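Local coordinates for DNA polymerase III beta subunit (Streptococcus pyogenes, PDB 2AVT) that forms a ring-shaped dimeric sliding clamp that encircles DNA and tethers the replicative polymerase to its template, at the interface of chains A and B. Sequence-based numbering; all coordinates share one arbitrary frame. Chains: chain A/B, DNA polymerase III beta subunit.

Contact 1: the interface of chains A and B. Residues chain A 280-281, 308-310; chain B 81, 85, 113-115.
One head-to-tail joint of the sliding-clamp ring is made here by strand 309-314 of chain A, which pairs antiparallel with strand 111-116 of chain B, while helix 268-282 of A meets helix 79-87 of B beside it. A:Lys310 and B:Thr114 face each other in the register and exchange backbone hydrogen bonds. A:Lys310 N donates to B:Thr114 O at 2.8 Å. In return, B:Thr114 N donates to A:Lys310 O at 3.0 Å. A:Gly309 pairs with B:Leu115 in the next bridge.

Between helices and sheet, B:Phe81 projects its ring into chain A. CG stands anti to the backbone N (chi1 -179°), which carries the ring's far rim to A:Ile281 and A:Val308. A:Val308 CG1 lies 4.0 Å above the B:Phe81 ring plane, displaced toward the rim, and A:Val308 CB is 3.5 Å from B:Phe81 CZ. The A:Ile281 side chain crosses that of B:Phe81 nearly at a right angle and delivers its terminal methyl, CD1, to the ring tip. At the ring edge, in plane, sits the carbonyl oxygen of A:Leu280, near the end of its helix, a polar atom facing C-H groups. A:Leu280 and B:Ile85 run past each other in opposite directions, and B:Ile85 CD1 reaches A:Leu280 CB at 3.5 Å.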
loop_
_atom_site.group_PDB
_atom_site.type_symbol
_atom_site.label_atom_id
_atom_site.label_comp_id
_atom_site.label_asym_id
_atom_site.label_seq_id
_atom_site.Cartn_x
_atom_site.Cartn_y
_atom_site.Cartn_z
ATOM N N LEU A 280 11.401 -16.650 9.311
ATOM C CA LEU A 280 10.715 -17.246 8.168
ATOM C C LEU A 280 10.447 -18.739 8.338
ATOM O O LEU A 280 9.613 -19.309 7.631
ATOM C CB LEU A 280 11.513 -17.015 6.879
ATOM C CG LEU A 280 11.499 -15.575 6.358
ATOM C CD1 LEU A 280 12.352 -15.468 5.103
ATOM C CD2 LEU A 280 10.063 -15.148 6.075
ATOM N N ILE A 281 11.145 -19.375 9.274
ATOM C CA ILE A 281 10.952 -20.801 9.503
ATOM C C ILE A 281 10.253 -21.060 10.830
ATOM O O ILE A 281 9.349 -21.896 10.916
ATOM C CB ILE A 281 12.296 -21.553 9.489
ATOM C CG1 ILE A 281 13.013 -21.303 8.162
ATOM C CG2 ILE A 281 12.065 -23.040 9.707
ATOM C CD1 ILE A 281 12.190 -21.635 6.943
ATOM N N VAL A 308 7.962 -27.423 7.200
ATOM C CA VAL A 308 8.617 -26.621 6.170
ATOM C C VAL A 308 10.131 -26.765 6.009
ATOM O O VAL A 308 10.621 -26.872 4.886
ATOM C CB VAL A 308 8.280 -25.113 6.347
ATOM C CG1 VAL A 308 6.787 -24.889 6.159
ATOM C CG2 VAL A 308 8.707 -24.636 7.725
ATOM N N GLY A 309 10.880 -26.762 7.107
ATOM C CA GLY A 309 12.322 -26.891 6.971
ATOM C C GLY A 309 13.178 -26.637 8.198
ATOM O O GLY A 309 12.701 -26.691 9.332
ATOM N N LYS A 310 14.457 -26.353 7.961
ATOM C CA LYS A 310 15.418 -26.110 9.035
ATOM C C LYS A 310 16.339 -24.932 8.747
ATOM O O LYS A 310 16.512 -24.533 7.594
ATOM C CB LYS A 310 16.280 -27.358 9.257
ATOM C CG LYS A 310 15.545 -28.545 9.859
ATOM C CD LYS A 310 16.383 -29.811 9.740
ATOM C CE LYS A 310 17.813 -29.574 10.205
ATOM N NZ LYS A 310 18.643 -30.805 10.058
ATOM N N PHE B 81 6.416 -18.972 0.395
ATOM C CA PHE B 81 7.391 -19.379 1.397
ATOM C C PHE B 81 8.810 -19.428 0.831
ATOM O O PHE B 81 9.731 -18.833 1.393
ATOM C CB PHE B 81 7.005 -20.752 1.949
ATOM C CG PHE B 81 7.928 -21.257 3.016
ATOM C CD1 PHE B 81 8.104 -20.545 4.190
ATOM C CD2 PHE B 81 8.607 -22.452 2.851
ATOM C CE1 PHE B 81 8.941 -21.015 5.180
ATOM C CE2 PHE B 81 9.446 -22.931 3.837
ATOM C CZ PHE B 81 9.613 -22.211 5.005
ATOM N N ILE B 85 12.073 -16.885 1.435
ATOM C CA ILE B 85 13.366 -17.431 1.823
ATOM C C ILE B 85 14.501 -16.965 0.927
ATOM O O ILE B 85 15.501 -16.443 1.411
ATOM C CB ILE B 85 13.355 -18.976 1.815
ATOM C CG1 ILE B 85 12.441 -19.500 2.923
ATOM C CG2 ILE B 85 14.774 -19.504 1.991
ATOM C CD1 ILE B 85 12.824 -19.017 4.305
ATOM N N ILE B 113 19.717 -23.281 4.722
ATOM C CA ILE B 113 18.325 -23.571 5.031
ATOM C C ILE B 113 17.796 -24.722 4.181
ATOM O O ILE B 113 17.998 -24.771 2.967
ATOM C CB ILE B 113 17.443 -22.322 4.816
ATOM C CG1 ILE B 113 17.750 -21.289 5.905
ATOM C CG2 ILE B 113 15.971 -22.709 4.837
ATOM C CD1 ILE B 113 16.967 -19.993 5.783
ATOM N N THR B 114 17.122 -25.658 4.835
ATOM C CA THR B 114 16.570 -26.804 4.140
ATOM C C THR B 114 15.052 -26.758 4.157
ATOM O O THR B 114 14.441 -26.558 5.205
ATOM C CB THR B 114 17.045 -28.114 4.780
ATOM O OG1 THR B 114 18.459 -28.244 4.590
ATOM C CG2 THR B 114 16.342 -29.304 4.148
ATOM N N LEU B 115 14.454 -26.933 2.982
ATOM C CA LEU B 115 13.006 -26.913 2.844
ATOM C C LEU B 115 12.511 -28.258 2.327
ATOM O O LEU B 115 13.182 -28.911 1.524
ATOM C CB LEU B 115 12.573 -25.809 1.870
ATOM C CG LEU B 115 12.952 -24.357 2.178
ATOM C CD1 LEU B 115 14.454 -24.188 2.088
ATOM C CD2 LEU B 115 12.271 -23.434 1.186
#

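Contact 2: the interface of chains A and B. Residues chain A 89-90, 110-113; chain B 277, 311-314.
The guanidinium of B:Arg277 has A:Pro90 on one face and the carboxylate of its own chain's B:Glu313 at its edge. A:Pro90 CD lies 3.7 Å above the guanidinium plane, over its centre, so the proline ring packs on the flat group through carbon contacts. At the edge, B:Arg277 grips side-on: NE donates to B:Glu313 OE1 at 3.1 Å, and NH2 donates to B:Glu313 OE2 at 2.7 Å, a hydrogen bond within a salt bridge. Both acceptors lie close to the guanidinium plane and both bonds are nearly straight, a pairing that should restrain rotation of either group.

The Arg-Glu pair is intramolecular, yet it presents OE1 to chain A. A:Ser111 OG, anti to its backbone N (chi1 -172°), donates to B:Glu313 OE1 at 2.8 Å from above the carboxylate plane, 55° out of it. B:Arg277 NE approaches from the same face, so this oxygen accepts from both A:Ser111 OG and B:Arg277 NE. B:Arg277, itself in contact with A:Pro90, probably also helps to position the serine's acceptor. The A:Ile113 side chain crosses that of B:Arg277 at about a right angle, with A:Ile113 CD1 3.6 Å from B:Arg277 CG.

Next to this cluster, strands 111-116 of A and 309-314 of B join antiparallel into a continuous intersubunit sheet of the clamp. Backbone hydrogen bonds run from A:Glu112 N to B:Asn312 O and from B:Asn312 N to A:Glu112 O, and B:Asp314 N donates to A:Lys110 O. A:Ile113 and B:Val311 lie side by side, pointing the same way, with A:Ile113 CG1 4.0 Å from B:Val311 CG2.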
loop_
_atom_site.group_PDB
_atom_site.type_symbol
_atom_site.label_atom_id
_atom_site.label_comp_id
_atom_site.label_asym_id
_atom_site.label_seq_id
_atom_site.Cartn_x
_atom_site.Cartn_y
_atom_site.Cartn_z
ATOM N N LEU A 89 -9.304 20.286 -6.052
ATOM C CA LEU A 89 -9.545 21.599 -6.658
ATOM C C LEU A 89 -8.409 21.975 -7.591
ATOM O O LEU A 89 -7.241 21.707 -7.306
ATOM C CB LEU A 89 -9.774 22.651 -5.577
ATOM C CG LEU A 89 -11.124 22.409 -4.884
ATOM C CD1 LEU A 89 -11.317 23.382 -3.726
ATOM C CD2 LEU A 89 -12.244 22.572 -5.898
ATOM N N PRO A 90 -8.747 22.613 -8.724
ATOM C CA PRO A 90 -7.814 23.038 -9.770
ATOM C C PRO A 90 -6.774 24.136 -9.521
ATOM O O PRO A 90 -5.603 23.939 -9.830
ATOM C CB PRO A 90 -8.751 23.373 -10.931
ATOM C CG PRO A 90 -9.912 24.016 -10.227
ATOM C CD PRO A 90 -10.105 23.129 -8.988
ATOM N N LYS A 110 -12.337 27.906 -12.106
ATOM C CA LYS A 110 -13.680 27.872 -12.669
ATOM C C LYS A 110 -14.560 26.854 -11.965
ATOM O O LYS A 110 -15.698 26.628 -12.378
ATOM C CB LYS A 110 -13.604 27.513 -14.151
ATOM C CG LYS A 110 -12.892 28.548 -14.991
ATOM C CD LYS A 110 -12.189 27.883 -16.155
ATOM C CE LYS A 110 -11.224 26.826 -15.636
ATOM N NZ LYS A 110 -10.289 26.353 -16.688
ATOM N N SER A 111 -14.035 26.245 -10.903
ATOM C CA SER A 111 -14.773 25.225 -10.172
ATOM C C SER A 111 -15.401 25.726 -8.877
ATOM O O SER A 111 -14.727 26.328 -8.036
ATOM C CB SER A 111 -13.849 24.035 -9.872
ATOM O OG SER A 111 -14.576 22.945 -9.329
ATOM N N GLU A 112 -16.702 25.497 -8.738
ATOM C CA GLU A 112 -17.433 25.885 -7.539
ATOM C C GLU A 112 -18.121 24.658 -6.937
ATOM O O GLU A 112 -19.020 24.067 -7.551
ATOM C CB GLU A 112 -18.487 26.937 -7.845
ATOM C CG GLU A 112 -19.313 27.270 -6.612
ATOM C CD GLU A 112 -20.421 28.255 -6.884
ATOM O OE1 GLU A 112 -20.126 29.456 -7.031
ATOM O OE2 GLU A 112 -21.592 27.822 -6.958
ATOM N N ILE A 113 -17.692 24.291 -5.735
ATOM C CA ILE A 113 -18.232 23.128 -5.029
ATOM C C ILE A 113 -18.831 23.542 -3.689
ATOM O O ILE A 113 -18.149 24.128 -2.843
ATOM C CB ILE A 113 -17.121 22.068 -4.783
ATOM C CG1 ILE A 113 -16.626 21.525 -6.127
ATOM C CG2 ILE A 113 -17.659 20.922 -3.905
ATOM C CD1 ILE A 113 -15.350 20.703 -6.041
ATOM N N ARG B 277 -13.746 15.579 -10.080
ATOM C CA ARG B 277 -14.307 16.548 -9.150
ATOM C C ARG B 277 -15.797 16.257 -9.045
ATOM O O ARG B 277 -16.374 16.213 -7.948
ATOM C CB ARG B 277 -14.105 17.960 -9.701
ATOM C CG ARG B 277 -13.625 18.985 -8.708
ATOM C CD ARG B 277 -12.296 19.556 -9.127
ATOM N NE ARG B 277 -12.317 20.190 -10.451
ATOM C CZ ARG B 277 -11.237 20.281 -11.222
ATOM N NH1 ARG B 277 -10.094 19.761 -10.803
ATOM N NH2 ARG B 277 -11.295 20.864 -12.417
ATOM N N VAL B 311 -21.916 20.581 -7.381
ATOM C CA VAL B 311 -20.785 21.046 -8.169
ATOM C C VAL B 311 -21.296 21.842 -9.375
ATOM O O VAL B 311 -22.251 21.445 -10.043
ATOM C CB VAL B 311 -19.936 19.879 -8.715
ATOM C CG1 VAL B 311 -18.750 20.430 -9.495
ATOM C CG2 VAL B 311 -19.442 19.012 -7.580
ATOM N N ASN B 312 -20.668 22.979 -9.626
ATOM C CA ASN B 312 -21.002 23.813 -10.767
ATOM C C ASN B 312 -19.646 24.238 -11.286
ATOM O O ASN B 312 -18.955 25.028 -10.645
ATOM C CB ASN B 312 -21.794 25.045 -10.351
ATOM C CG ASN B 312 -22.103 25.942 -11.529
ATOM O OD1 ASN B 312 -21.214 26.260 -12.332
ATOM N ND2 ASN B 312 -23.360 26.357 -11.647
ATOM N N GLU B 313 -19.251 23.706 -12.435
ATOM C CA GLU B 313 -17.949 24.039 -12.969
ATOM C C GLU B 313 -17.927 24.372 -14.454
ATOM O O GLU B 313 -18.458 23.612 -15.267
ATOM C CB GLU B 313 -16.982 22.880 -12.713
ATOM C CG GLU B 313 -15.551 23.171 -13.158
ATOM C CD GLU B 313 -14.590 22.075 -12.771
ATOM O OE1 GLU B 313 -14.797 21.461 -11.706
ATOM O OE2 GLU B 313 -13.619 21.836 -13.516
ATOM N N ASP B 314 -17.305 25.503 -14.795
ATOM C CA ASP B 314 -17.166 25.919 -16.193
ATOM C C ASP B 314 -15.936 25.223 -16.773
ATOM O O ASP B 314 -14.865 25.193 -16.151
ATOM C CB ASP B 314 -17.012 27.446 -16.314
ATOM C CG ASP B 314 -18.290 28.199 -15.967
ATOM O OD1 ASP B 314 -19.390 27.747 -16.353
ATOM O OD2 ASP B 314 -18.199 29.262 -15.314
#

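The C-alpha centres of contact 1 and contact 2 lie about 57 Å apart, at opposite joints of the ring. They sample the same two-fold interface with the chains exchanged: strand 309-314 pairs with strand 111-116 of the partner at both joints, while helix 268-282 packs on helix 79-87 in contact 1 and meets A:Ile113 and A:Pro90 in contact 2. Contact 1 samples the apolar packing and the start of strand 309-314; contact 2 samples the polar cluster and the strand's later residues. Each joint therefore combines both sets, pairing the C-terminal domain of one subunit with the N-terminal domain of the other and closing the ring.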